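Local coordinates for glycosylation Associate Protein 2 (Streptococcus agalactiae serotype V, PDB 6OYC) that probably takes part, in complex with its partner proteins Gap1 and Gap3, in the glycosylation and export of a surface glycoprotein through the accessory Sec system, at residues Ile36-Val40 / Ser76-Phe80; Val83-Pro89 / Ser104-Tyr110; Tyr287-Val291 / Lys354-Leu358; Asp292-Thr298 / Leu510-Arg516. Residue numbers count along the deposited sequence, not the author numbering.

In the fold
The four contacts cross two alpha/beta regions. Contact 1 closes before contact 2 opens, and both precede contacts 3 and 4, whose segments alternate. Contact 2 joins strands 86-89 and 108-110 of the N-terminal parallel sheet; contact 1, its centre about 16 Å away, lies beside that sheet, touching strand 6-11, and K105 NZ probably hydrogen-bonds S78 O at 2.8 Å. Contacts 3 and 4, centres about 13 Å apart, share the mixed sheet of the hydrolase-like region through strands 283-289 and 297-301. Contact 2, its centre about 14 Å from that of contact 3, bridges the regions: Y84 OH approaches F288 O to 2.6 Å and M106 packs on F288 and F357. Distant residues thus form one continuous packed series.

Contact 1 of 4, residues Ile36-Val40 / Ser76-Phe80; sequences ISDFV and SLSSF
Packing of a helix start against an irregular, partly helical turn rests here almost entirely on side chains. I36-V40 is regular helix, closed by V40 N to I36 O at 2.9 Å; in S76-F80 the chain turns with F80 N bonded to L77 O at 3.1 Å. The CA atoms of V40 and L77 are 7.2 Å apart. Among aliphatic contacts, L77 (chi1 m, chi2 t) brings its CD2 to 3.8 Å from I36 CG2, 3.7 Å from F39 CD2 and 4.4 Å from V40 CG2. The aromatic pair is T-shaped: F39 (t) points its edge at the face of F80 (m), centroids 5.5 Å apart and planes at 76°. V40 CG1 lies 4.3 Å from F80 CZ. At the polar margin S76 OG, hydrogen-bonded to E73 O, lies 3.4 Å from V40 CG2 and 3.5 Å from I36 CG2. The loop between strands 62-65 and 86-89 packs on the first turn of helix 36-52; I36, F39 and L77 also touch strand 6-11, as in layered alpha/beta folds.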
loop_
_atom_site.group_PDB
_atom_site.type_symbol
_atom_site.label_atom_id
_atom_site.label_comp_id
_atom_site.label_asym_id
_atom_site.label_seq_id
_atom_site.Cartn_x
_atom_site.Cartn_y
_atom_site.Cartn_z
ATOM N N ILE B 36 2.053 15.480 -32.565
ATOM C CA ILE B 36 1.689 15.793 -31.187
ATOM C C ILE B 36 0.877 17.080 -31.113
ATOM O O ILE B 36 -0.099 17.176 -30.348
ATOM C CB ILE B 36 2.953 15.871 -30.320
ATOM C CG1 ILE B 36 3.542 14.476 -30.177
ATOM C CG2 ILE B 36 2.620 16.456 -28.952
ATOM C CD1 ILE B 36 4.783 14.437 -29.310
ATOM N N SER B 37 1.260 18.086 -31.916
ATOM C CA SER B 37 0.611 19.390 -31.847
ATOM C C SER B 37 -0.855 19.295 -32.260
ATOM O O SER B 37 -1.736 19.861 -31.600
ATOM C CB SER B 37 1.357 20.402 -32.729
ATOM O OG SER B 37 0.587 21.588 -32.872
ATOM N N ASP B 38 -1.133 18.592 -33.360
ATOM C CA ASP B 38 -2.525 18.317 -33.717
ATOM C C ASP B 38 -3.275 17.672 -32.559
ATOM O O ASP B 38 -4.407 18.065 -32.248
ATOM C CB ASP B 38 -2.600 17.427 -34.954
ATOM C CG ASP B 38 -2.096 18.127 -36.196
ATOM O OD1 ASP B 38 -2.112 19.375 -36.202
ATOM O OD2 ASP B 38 -1.679 17.440 -37.159
ATOM N N PHE B 39 -2.645 16.712 -31.875
ATOM C CA PHE B 39 -3.325 16.075 -30.753
ATOM C C PHE B 39 -3.675 17.095 -29.671
ATOM O O PHE B 39 -4.793 17.090 -29.142
ATOM C CB PHE B 39 -2.479 14.937 -30.173
ATOM C CG PHE B 39 -3.081 14.331 -28.940
ATOM C CD1 PHE B 39 -4.065 13.356 -29.041
ATOM C CD2 PHE B 39 -2.720 14.789 -27.686
ATOM C CE1 PHE B 39 -4.643 12.812 -27.905
ATOM C CE2 PHE B 39 -3.304 14.248 -26.535
ATOM C CZ PHE B 39 -4.266 13.268 -26.646
ATOM N N VAL B 40 -2.730 17.973 -29.313
ATOM C CA VAL B 40 -3.007 18.974 -28.272
ATOM C C VAL B 40 -4.262 19.786 -28.605
ATOM O O VAL B 40 -5.128 20.011 -27.745
ATOM C CB VAL B 40 -1.795 19.902 -28.080
ATOM C CG1 VAL B 40 -2.116 20.957 -27.040
ATOM C CG2 VAL B 40 -0.559 19.103 -27.690
ATOM N N SER B 76 4.436 19.049 -24.333
ATOM C CA SER B 76 3.051 19.496 -24.326
ATOM C C SER B 76 2.056 18.382 -23.987
ATOM O O SER B 76 0.876 18.683 -23.781
ATOM C CB SER B 76 2.693 20.125 -25.674
ATOM O OG SER B 76 2.695 19.166 -26.710
ATOM N N LEU B 77 2.484 17.114 -23.911
ATOM C CA LEU B 77 1.565 16.074 -23.462
ATOM C C LEU B 77 1.474 15.998 -21.946
ATOM O O LEU B 77 0.679 15.213 -21.427
ATOM C CB LEU B 77 1.971 14.715 -24.036
ATOM C CG LEU B 77 1.936 14.686 -25.569
ATOM C CD1 LEU B 77 2.312 13.314 -26.109
ATOM C CD2 LEU B 77 0.568 15.122 -26.100
ATOM N N SER B 78 2.241 16.823 -21.238
ATOM C CA SER B 78 2.305 16.737 -19.787
ATOM C C SER B 78 0.964 17.034 -19.130
ATOM O O SER B 78 0.641 16.440 -18.097
ATOM C CB SER B 78 3.374 17.702 -19.282
ATOM O OG SER B 78 3.312 17.834 -17.883
ATOM N N SER B 79 0.164 17.939 -19.707
ATOM C CA SER B 79 -1.108 18.283 -19.082
ATOM C C SER B 79 -2.100 17.124 -19.104
ATOM O O SER B 79 -3.049 17.123 -18.313
ATOM C CB SER B 79 -1.733 19.506 -19.772
ATOM O OG SER B 79 -2.268 19.159 -21.050
ATOM N N PHE B 80 -1.910 16.142 -19.987
ATOM C CA PHE B 80 -2.915 15.116 -20.223
ATOM C C PHE B 80 -2.681 13.813 -19.458
ATOM O O PHE B 80 -3.541 12.936 -19.523
ATOM C CB PHE B 80 -2.996 14.795 -21.726
ATOM C CG PHE B 80 -3.286 15.992 -22.586
ATOM C CD1 PHE B 80 -4.576 16.521 -22.654
ATOM C CD2 PHE B 80 -2.269 16.594 -23.330
ATOM C CE1 PHE B 80 -4.843 17.638 -23.445
ATOM C CE2 PHE B 80 -2.534 17.708 -24.123
ATOM C CZ PHE B 80 -3.825 18.232 -24.182
#

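Contact 2 of 4, residues Val83-Pro89 / Ser104-Tyr110; sequences VYEVFYP and SKMAQRY
Apolar contact begins where V86 CG1 meets A107 CB at 3.9 Å and V83 CG1 meets M106 CG at 4.2 Å. Two CH-pi contacts add to these: beside V83-M106, M106 CB sits 3.9 Å from the Y84 ring centroid; at the C-terminal end, P89 CA lies 4.0 Å from that of Y110 (chi1 p). Strands 86-89 and 108-110 run parallel, short axes at 42°, pairing F87 with Q108, Y88 with R109 and P89 with Y110. The ladder comprises Q108 N to V86 O at 2.8 Å, Y88 N to Q108 O at 3.0 Å and Y110 N to Y88 O at 3.1 Å. Before it, Y84 (phi 65°) gives N to K105 O at 2.8 Å, and M106, also phi-positive, is C' of a Schellman motif. Outermost, Q108 NE2 reaches Y84 O at 3.0 Å; R109 NH1, also bonded to K92 O, makes a weak bond to P89 O at 3.0 Å. Helix 96-104 completes the beta-alpha-beta unit, packing on V86 and Y88; strand 62-65 lies beyond strand 86-89.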
loop_
_atom_site.group_PDB
_atom_site.type_symbol
_atom_site.label_atom_id
_atom_site.label_comp_id
_atom_site.label_asym_id
_atom_site.label_seq_id
_atom_site.Cartn_x
_atom_site.Cartn_y
_atom_site.Cartn_z
ATOM N N VAL B 83 1.388 10.846 -13.232
ATOM C CA VAL B 83 2.536 9.993 -12.969
ATOM C C VAL B 83 2.160 8.507 -13.114
ATOM O O VAL B 83 1.000 8.105 -12.928
ATOM C CB VAL B 83 3.106 10.297 -11.573
ATOM C CG1 VAL B 83 3.791 11.681 -11.580
ATOM C CG2 VAL B 83 1.999 10.222 -10.511
ATOM N N TYR B 84 3.160 7.694 -13.473
ATOM C CA TYR B 84 3.027 6.244 -13.670
ATOM C C TYR B 84 2.111 5.858 -14.822
ATOM O O TYR B 84 1.944 4.661 -15.082
ATOM C CB TYR B 84 2.532 5.548 -12.396
ATOM C CG TYR B 84 3.425 5.837 -11.228
ATOM C CD1 TYR B 84 4.737 5.380 -11.218
ATOM C CD2 TYR B 84 2.974 6.585 -10.150
ATOM C CE1 TYR B 84 5.579 5.642 -10.150
ATOM C CE2 TYR B 84 3.805 6.856 -9.087
ATOM C CZ TYR B 84 5.119 6.391 -9.099
ATOM O OH TYR B 84 5.969 6.661 -8.044
ATOM N N GLU B 85 1.532 6.840 -15.524
ATOM C CA GLU B 85 0.723 6.554 -16.703
ATOM C C GLU B 85 1.539 6.557 -17.982
ATOM O O GLU B 85 0.983 6.353 -19.062
ATOM C CB GLU B 85 -0.431 7.555 -16.830
ATOM C CG GLU B 85 -1.501 7.369 -15.763
ATOM C CD GLU B 85 -2.730 8.251 -15.985
ATOM O OE1 GLU B 85 -2.705 9.125 -16.886
ATOM O OE2 GLU B 85 -3.712 8.076 -15.232
ATOM N N VAL B 86 2.841 6.792 -17.897
ATOM C CA VAL B 86 3.683 6.926 -19.074
ATOM C C VAL B 86 4.582 5.704 -19.158
ATOM O O VAL B 86 5.087 5.216 -18.134
ATOM C CB VAL B 86 4.498 8.236 -19.021
ATOM C CG1 VAL B 86 5.410 8.371 -20.248
ATOM C CG2 VAL B 86 3.535 9.411 -18.927
ATOM N N PHE B 87 4.780 5.204 -20.379
ATOM C CA PHE B 87 5.524 3.972 -20.580
ATOM C C PHE B 87 6.576 4.149 -21.661
ATOM O O PHE B 87 6.323 4.767 -22.699
ATOM C CB PHE B 87 4.551 2.830 -20.922
ATOM C CG PHE B 87 3.649 2.493 -19.788
ATOM C CD1 PHE B 87 2.503 3.250 -19.548
ATOM C CD2 PHE B 87 3.958 1.449 -18.924
ATOM C CE1 PHE B 87 1.668 2.970 -18.470
ATOM C CE2 PHE B 87 3.125 1.154 -17.851
ATOM C CZ PHE B 87 1.972 1.919 -17.623
ATOM N N TYR B 88 7.752 3.567 -21.425
ATOM C CA TYR B 88 8.927 3.870 -22.219
ATOM C C TYR B 88 9.842 2.653 -22.167
ATOM O O TYR B 88 9.897 1.986 -21.126
ATOM C CB TYR B 88 9.624 5.119 -21.657
ATOM C CG TYR B 88 10.880 5.568 -22.379
ATOM C CD1 TYR B 88 10.806 6.464 -23.441
ATOM C CD2 TYR B 88 12.142 5.128 -21.974
ATOM C CE1 TYR B 88 11.952 6.888 -24.109
ATOM C CE2 TYR B 88 13.302 5.553 -22.637
ATOM C CZ TYR B 88 13.194 6.438 -23.698
ATOM O OH TYR B 88 14.312 6.874 -24.369
ATOM N N PRO B 89 10.531 2.317 -23.256
ATOM C CA PRO B 89 11.273 1.051 -23.283
ATOM C C PRO B 89 12.365 1.015 -22.226
ATOM O O PRO B 89 13.077 2.001 -22.000
ATOM C CB PRO B 89 11.857 1.011 -24.701
ATOM C CG PRO B 89 10.987 1.922 -25.484
ATOM C CD PRO B 89 10.628 3.024 -24.545
ATOM N N SER B 104 9.474 13.501 -14.774
ATOM C CA SER B 104 8.366 14.191 -14.134
ATOM C C SER B 104 7.124 13.315 -14.073
ATOM O O SER B 104 6.257 13.545 -13.223
ATOM C CB SER B 104 8.052 15.500 -14.859
ATOM O OG SER B 104 7.336 15.250 -16.046
ATOM N N LYS B 105 7.021 12.311 -14.942
ATOM C CA LYS B 105 5.854 11.445 -14.965
ATOM C C LYS B 105 6.134 10.070 -14.374
ATOM O O LYS B 105 5.299 9.166 -14.520
ATOM C CB LYS B 105 5.331 11.303 -16.393
ATOM C CG LYS B 105 4.939 12.614 -17.038
ATOM C CD LYS B 105 3.886 13.330 -16.219
ATOM C CE LYS B 105 3.200 14.405 -17.036
ATOM N NZ LYS B 105 2.218 15.144 -16.213
ATOM N N MET B 106 7.277 9.902 -13.705
ATOM C CA MET B 106 7.720 8.610 -13.181
ATOM C C MET B 106 7.466 7.489 -14.182
ATOM O O MET B 106 6.900 6.455 -13.844
ATOM C CB MET B 106 7.041 8.281 -11.846
ATOM C CG MET B 106 7.174 9.383 -10.801
ATOM S SD MET B 106 8.899 9.682 -10.327
ATOM C CE MET B 106 9.159 8.368 -9.140
ATOM N N ALA B 107 7.868 7.714 -15.435
ATOM C CA ALA B 107 7.544 6.777 -16.498
ATOM C C ALA B 107 7.938 5.359 -16.104
ATOM O O ALA B 107 9.030 5.131 -15.580
ATOM C CB ALA B 107 8.251 7.169 -17.789
ATOM N N GLN B 108 7.025 4.420 -16.335
ATOM C CA GLN B 108 7.303 3.005 -16.133
ATOM C C GLN B 108 8.050 2.453 -17.338
ATOM O O GLN B 108 7.771 2.813 -18.486
ATOM C CB GLN B 108 6.001 2.214 -15.913
ATOM C CG GLN B 108 5.081 2.784 -14.819
ATOM C CD GLN B 108 4.199 1.717 -14.177
ATOM O OE1 GLN B 108 4.659 0.611 -13.914
ATOM N NE2 GLN B 108 2.925 2.050 -13.920
ATOM N N ARG B 109 9.008 1.582 -17.074
ATOM C CA ARG B 109 9.818 0.994 -18.126
ATOM C C ARG B 109 9.282 -0.396 -18.435
ATOM O O ARG B 109 9.036 -1.185 -17.520
ATOM C CB ARG B 109 11.285 0.936 -17.702
ATOM C CG ARG B 109 11.865 2.302 -17.367
ATOM C CD ARG B 109 12.018 3.155 -18.620
ATOM N NE ARG B 109 12.937 4.276 -18.412
ATOM C CZ ARG B 109 14.134 4.390 -18.990
ATOM N NH1 ARG B 109 14.575 3.461 -19.828
ATOM N NH2 ARG B 109 14.887 5.454 -18.740
ATOM N N TYR B 110 9.080 -0.682 -19.717
ATOM C CA TYR B 110 8.515 -1.948 -20.154
ATOM C C TYR B 110 9.519 -2.654 -21.048
ATOM O O TYR B 110 10.456 -2.037 -21.570
ATOM C CB TYR B 110 7.195 -1.747 -20.909
ATOM C CG TYR B 110 7.381 -1.039 -22.235
ATOM C CD1 TYR B 110 7.364 0.356 -22.327
ATOM C CD2 TYR B 110 7.587 -1.764 -23.394
ATOM C CE1 TYR B 110 7.527 0.995 -23.563
ATOM C CE2 TYR B 110 7.765 -1.145 -24.607
ATOM C CZ TYR B 110 7.735 0.237 -24.691
ATOM O OH TYR B 110 7.915 0.807 -25.935
#

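Contact 3 of 4, residues Tyr287-Val291 / Lys354-Leu358; sequences YFDPV and KLAFL
This is a buried helix-on-sheet contact, in which the C-terminal part of helix 341-358 lies against the end of strand 283-289 in the mixed sheet of the hydrolase-like region. The short axes of 287-289 and 354-358 approach to 10.9 Å and run nearly parallel, at 17°, a spacing bridged by side chains. The CA atoms of F288 and K354 are 7.8 Å apart and those of P290 and L358 7.5 Å. F288, extended with chi1 t, points its CA-to-CB bond at the helix and meets three of its residues. Over one ring face lies K354 CD, 4.0 Å from the centroid in a CH-pi contact; at the ring edge L358 CD1 comes to 4.1 Å from F288 CE1. F357 (t) approaches with CD2 3.8 Å from F288 CE2, the ring planes at 88° and the centroids 5.8 Å apart. Two residues on, just past the strand, P290 CB touches L358 CD2 at 4.1 Å and F357 CE2 at 4.4 Å. An Asx turn, V291 N to D289 OD1 at 3.1 Å, shapes the exit from the strand, and V291 has positive phi. K354 (chi1 m, chi2 m) thus lends its CD methylene to the F288 ring while its NZ forms a salt bridge with E274. Dispersion and hydrophobic burial, rather than directional bonds, hold the two segments together, with lysine serving both an aromatic ring and a carboxylate.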
loop_
_atom_site.group_PDB
_atom_site.type_symbol
_atom_site.label_atom_id
_atom_site.label_comp_id
_atom_site.label_asym_id
_atom_site.label_seq_id
_atom_site.Cartn_x
_atom_site.Cartn_y
_atom_site.Cartn_z
ATOM N N TYR B 287 3.330 4.475 -1.732
ATOM C CA TYR B 287 2.987 5.167 -2.962
ATOM C C TYR B 287 3.687 6.517 -2.961
ATOM O O TYR B 287 3.698 7.212 -1.942
ATOM C CB TYR B 287 1.477 5.362 -3.103
ATOM C CG TYR B 287 1.155 6.130 -4.359
ATOM C CD1 TYR B 287 1.226 5.511 -5.592
ATOM C CD2 TYR B 287 0.843 7.486 -4.314
ATOM C CE1 TYR B 287 0.966 6.190 -6.738
ATOM C CE2 TYR B 287 0.581 8.190 -5.463
ATOM C CZ TYR B 287 0.646 7.534 -6.675
ATOM O OH TYR B 287 0.384 8.211 -7.831
ATOM N N PHE B 288 4.257 6.901 -4.101
ATOM C CA PHE B 288 5.049 8.127 -4.155
ATOM C C PHE B 288 4.721 8.930 -5.407
ATOM O O PHE B 288 4.751 8.388 -6.515
ATOM C CB PHE B 288 6.545 7.799 -4.098
ATOM C CG PHE B 288 7.452 8.955 -4.451
ATOM C CD1 PHE B 288 7.603 10.036 -3.586
ATOM C CD2 PHE B 288 8.185 8.934 -5.630
ATOM C CE1 PHE B 288 8.465 11.095 -3.908
ATOM C CE2 PHE B 288 9.052 9.978 -5.954
ATOM C CZ PHE B 288 9.191 11.063 -5.090
ATOM N N ASP B 289 4.420 10.213 -5.221
ATOM C CA ASP B 289 4.151 11.153 -6.317
ATOM C C ASP B 289 5.055 12.368 -6.116
ATOM O O ASP B 289 4.851 13.126 -5.144
ATOM C CB ASP B 289 2.676 11.565 -6.341
ATOM C CG ASP B 289 2.296 12.401 -7.575
ATOM O OD1 ASP B 289 3.181 12.866 -8.325
ATOM O OD2 ASP B 289 1.085 12.605 -7.797
ATOM N N PRO B 290 6.052 12.595 -6.984
ATOM C CA PRO B 290 6.955 13.746 -6.776
ATOM C C PRO B 290 6.323 15.087 -7.103
ATOM O O PRO B 290 6.880 16.110 -6.710
ATOM C CB PRO B 290 8.126 13.448 -7.725
ATOM C CG PRO B 290 7.461 12.756 -8.874
ATOM C CD PRO B 290 6.331 11.910 -8.259
ATOM N N VAL B 291 5.210 15.117 -7.836
ATOM C CA VAL B 291 4.469 16.340 -8.151
ATOM C C VAL B 291 5.390 17.392 -8.777
ATOM O O VAL B 291 5.917 17.170 -9.873
ATOM C CB VAL B 291 3.728 16.853 -6.902
ATOM C CG1 VAL B 291 2.664 17.936 -7.269
ATOM C CG2 VAL B 291 3.049 15.665 -6.214
ATOM N N LYS B 354 13.207 8.198 -1.183
ATOM C CA LYS B 354 12.467 9.198 -1.946
ATOM C C LYS B 354 12.965 10.611 -1.674
ATOM O O LYS B 354 12.881 11.470 -2.561
ATOM C CB LYS B 354 10.977 9.104 -1.644
ATOM C CG LYS B 354 10.435 7.705 -1.777
ATOM C CD LYS B 354 10.573 7.180 -3.186
ATOM C CE LYS B 354 10.378 5.664 -3.214
ATOM N NZ LYS B 354 10.394 5.146 -4.610
ATOM N N LEU B 355 13.460 10.877 -0.460
ATOM C CA LEU B 355 14.182 12.122 -0.219
ATOM C C LEU B 355 15.383 12.228 -1.147
ATOM O O LEU B 355 15.572 13.246 -1.826
ATOM C CB LEU B 355 14.628 12.208 1.239
ATOM C CG LEU B 355 13.577 12.745 2.209
ATOM C CD1 LEU B 355 13.934 12.364 3.623
ATOM C CD2 LEU B 355 13.442 14.227 2.090
ATOM N N ALA B 356 16.195 11.164 -1.200
ATOM C CA ALA B 356 17.344 11.133 -2.100
ATOM C C ALA B 356 16.925 11.394 -3.542
ATOM O O ALA B 356 17.489 12.262 -4.218
ATOM C CB ALA B 356 18.067 9.789 -1.978
ATOM N N PHE B 357 15.921 10.662 -4.028
ATOM C CA PHE B 357 15.428 10.883 -5.388
ATOM C C PHE B 357 15.103 12.350 -5.638
ATOM O O PHE B 357 15.392 12.877 -6.716
ATOM C CB PHE B 357 14.190 10.018 -5.640
ATOM C CG PHE B 357 13.549 10.227 -6.996
ATOM C CD1 PHE B 357 13.974 9.504 -8.104
ATOM C CD2 PHE B 357 12.502 11.116 -7.154
ATOM C CE1 PHE B 357 13.362 9.674 -9.349
ATOM C CE2 PHE B 357 11.892 11.293 -8.393
ATOM C CZ PHE B 357 12.319 10.571 -9.490
ATOM N N LEU B 358 14.466 13.016 -4.671
ATOM C CA LEU B 358 14.144 14.432 -4.806
ATOM C C LEU B 358 15.340 15.343 -4.523
ATOM O O LEU B 358 15.235 16.556 -4.730
ATOM C CB LEU B 358 12.993 14.801 -3.869
ATOM C CG LEU B 358 11.601 14.332 -4.290
ATOM C CD1 LEU B 358 10.633 14.456 -3.131
ATOM C CD2 LEU B 358 11.098 15.122 -5.486
#

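Contact 4 of 4, residues Asp292-Thr298 / Leu510-Arg516; sequences DFKPPLT and LSNDFGR
A single arginine gathers the polar side of this contact, gripping a bend that contains a cis peptide bond before P296. R516, with chi1 m and chi2 and chi3 t, extends its guanidinium into the D292-P296 loop. NE gives a bond to P295 O at 2.7 Å; NH2 bonds K294 O at 2.8 Å and forms a salt bridge with D292 OD1 at 3.0 Å. All three oxygens lie near the guanidinium plane. An Asx turn, K294 N to D292 OD1 at 3.0 Å, shapes the loop, so the one carboxylate oxygen accepts from both backbone and arginine. Alongside lies an apolar face. F514 (chi1 m) turns its ring face to P296, whose CB is 3.7 Å from the centroid in a CH-pi contact, while P295 CB is 3.9 Å from F514 CD1. P296 CD also packs on L510 CD2 at 3.7 Å. The CA atoms of P295 and F514 are 6.6 Å apart. After the helix, G515 takes positive phi and R516 N returns to L510 O at 2.9 Å, consistent with the chain turning back so that the R516 side chain faces the loop. P296 and T298 touch I366 of the adjacent strand 365-370. The contact thus joins the end of helix 495-514 to the loop entering strand 297-301 of the mixed sheet, consistent with an alpha/beta-hydrolase-like fold.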
loop_
_atom_site.group_PDB
_atom_site.type_symbol
_atom_site.label_atom_id
_atom_site.label_comp_id
_atom_site.label_asym_id
_atom_site.label_seq_id
_atom_site.Cartn_x
_atom_site.Cartn_y
_atom_site.Cartn_z
ATOM N N ASP B 292 5.578 18.546 -8.129
ATOM C CA ASP B 292 6.376 19.621 -8.727
ATOM C C ASP B 292 7.841 19.573 -8.316
ATOM O O ASP B 292 8.597 20.480 -8.668
ATOM C CB ASP B 292 5.794 21.009 -8.397
ATOM C CG ASP B 292 5.652 21.267 -6.895
ATOM O OD1 ASP B 292 6.441 20.721 -6.087
ATOM O OD2 ASP B 292 4.738 22.032 -6.522
ATOM N N PHE B 293 8.253 18.543 -7.579
ATOM C CA PHE B 293 9.650 18.306 -7.223
ATOM C C PHE B 293 10.220 19.420 -6.351
ATOM O O PHE B 293 11.443 19.580 -6.255
ATOM C CB PHE B 293 10.526 18.126 -8.467
ATOM C CG PHE B 293 10.253 16.862 -9.254
ATOM C CD1 PHE B 293 9.149 16.770 -10.096
ATOM C CD2 PHE B 293 11.141 15.792 -9.203
ATOM C CE1 PHE B 293 8.920 15.626 -10.860
ATOM C CE2 PHE B 293 10.918 14.640 -9.967
ATOM C CZ PHE B 293 9.805 14.561 -10.798
ATOM N N LYS B 294 9.353 20.156 -5.718
ATOM C CA LYS B 294 9.756 21.200 -4.831
ATOM C C LYS B 294 9.367 20.827 -3.418
ATOM O O LYS B 294 8.404 20.178 -3.205
ATOM C CB LYS B 294 9.124 22.500 -5.272
ATOM C CG LYS B 294 9.451 22.813 -6.701
ATOM C CD LYS B 294 9.154 24.237 -7.049
ATOM C CE LYS B 294 8.733 24.369 -8.481
ATOM N NZ LYS B 294 7.321 24.817 -8.529
ATOM N N PRO B 295 10.133 21.276 -2.447
ATOM C CA PRO B 295 9.904 20.977 -1.038
ATOM C C PRO B 295 8.620 21.485 -0.489
ATOM O O PRO B 295 8.110 22.446 -0.948
ATOM C CB PRO B 295 11.031 21.699 -0.361
ATOM C CG PRO B 295 12.091 21.764 -1.376
ATOM C CD PRO B 295 11.378 22.004 -2.647
ATOM N N PRO B 296 8.097 20.811 0.503
ATOM C CA PRO B 296 8.741 19.649 1.078
ATOM C C PRO B 296 8.098 18.343 0.655
ATOM O O PRO B 296 7.108 18.365 -0.020
ATOM C CB PRO B 296 8.465 19.859 2.531
ATOM C CG PRO B 296 7.116 20.404 2.533
ATOM C CD PRO B 296 6.934 21.187 1.289
ATOM N N LEU B 297 8.679 17.222 1.052
ATOM C CA LEU B 297 8.084 15.922 0.786
ATOM C C LEU B 297 7.199 15.592 1.993
ATOM O O LEU B 297 7.653 15.590 3.107
ATOM C CB LEU B 297 9.127 14.858 0.539
ATOM C CG LEU B 297 8.746 13.397 0.682
ATOM C CD1 LEU B 297 7.696 13.027 -0.316
ATOM C CD2 LEU B 297 9.919 12.488 0.542
ATOM N N THR B 298 5.943 15.300 1.743
ATOM C CA THR B 298 4.988 15.049 2.819
ATOM C C THR B 298 4.574 13.578 2.860
ATOM O O THR B 298 4.006 13.061 1.892
ATOM C CB THR B 298 3.764 15.935 2.643
ATOM O OG1 THR B 298 3.192 15.679 1.352
ATOM C CG2 THR B 298 4.166 17.401 2.754
ATOM N N LEU B 510 2.902 24.675 5.086
ATOM C CA LEU B 510 3.439 24.814 3.737
ATOM C C LEU B 510 3.665 26.285 3.389
ATOM O O LEU B 510 4.621 26.618 2.680
ATOM C CB LEU B 510 2.497 24.150 2.724
ATOM C CG LEU B 510 2.252 22.634 2.814
ATOM C CD1 LEU B 510 1.204 22.224 1.814
ATOM C CD2 LEU B 510 3.519 21.826 2.594
ATOM N N SER B 511 2.820 27.179 3.907
ATOM C CA SER B 511 2.999 28.603 3.650
ATOM C C SER B 511 4.162 29.172 4.450
ATOM O O SER B 511 5.046 29.833 3.894
ATOM C CB SER B 511 1.721 29.364 3.973
ATOM O OG SER B 511 1.821 30.688 3.494
ATOM N N ASN B 512 4.180 28.909 5.759
ATOM C CA ASN B 512 5.160 29.534 6.640
ATOM C C ASN B 512 6.584 29.108 6.308
ATOM O O ASN B 512 7.507 29.930 6.343
ATOM C CB ASN B 512 4.845 29.192 8.098
ATOM C CG ASN B 512 3.610 29.890 8.613
ATOM O OD1 ASN B 512 3.101 30.826 7.994
ATOM N ND2 ASN B 512 3.114 29.437 9.752
ATOM N N ASP B 513 6.794 27.823 6.011
ATOM C CA ASP B 513 8.140 27.265 5.987
ATOM C C ASP B 513 8.639 26.893 4.600
ATOM O O ASP B 513 9.825 26.575 4.462
ATOM C CB ASP B 513 8.231 26.021 6.892
ATOM C CG ASP B 513 7.674 26.258 8.300
ATOM O OD1 ASP B 513 7.349 27.411 8.635
ATOM O OD2 ASP B 513 7.551 25.282 9.075
ATOM N N PHE B 514 7.786 26.918 3.572
ATOM C CA PHE B 514 8.221 26.506 2.242
ATOM C C PHE B 514 7.667 27.408 1.146
ATOM O O PHE B 514 7.883 27.126 -0.042
ATOM C CB PHE B 514 7.840 25.028 1.999
ATOM C CG PHE B 514 8.481 24.086 2.990
ATOM C CD1 PHE B 514 9.774 23.629 2.791
ATOM C CD2 PHE B 514 7.817 23.716 4.146
ATOM C CE1 PHE B 514 10.378 22.797 3.709
ATOM C CE2 PHE B 514 8.417 22.886 5.073
ATOM C CZ PHE B 514 9.691 22.426 4.860
ATOM N N GLY B 515 6.983 28.489 1.507
ATOM C CA GLY B 515 6.559 29.470 0.539
ATOM C C GLY B 515 5.333 29.090 -0.241
ATOM O O GLY B 515 5.006 29.759 -1.228
ATOM N N ARG B 516 4.635 28.050 0.171
ATOM C CA ARG B 516 3.531 27.523 -0.611
ATOM C C ARG B 516 2.275 28.309 -0.252
ATOM O O ARG B 516 1.725 28.167 0.844
ATOM C CB ARG B 516 3.403 26.021 -0.382
ATOM C CG ARG B 516 4.582 25.260 -1.011
ATOM C CD ARG B 516 4.641 23.790 -0.600
ATOM N NE ARG B 516 5.560 23.011 -1.439
ATOM C CZ ARG B 516 5.268 22.575 -2.665
ATOM N NH1 ARG B 516 4.086 22.851 -3.205
ATOM N NH2 ARG B 516 6.158 21.870 -3.353
#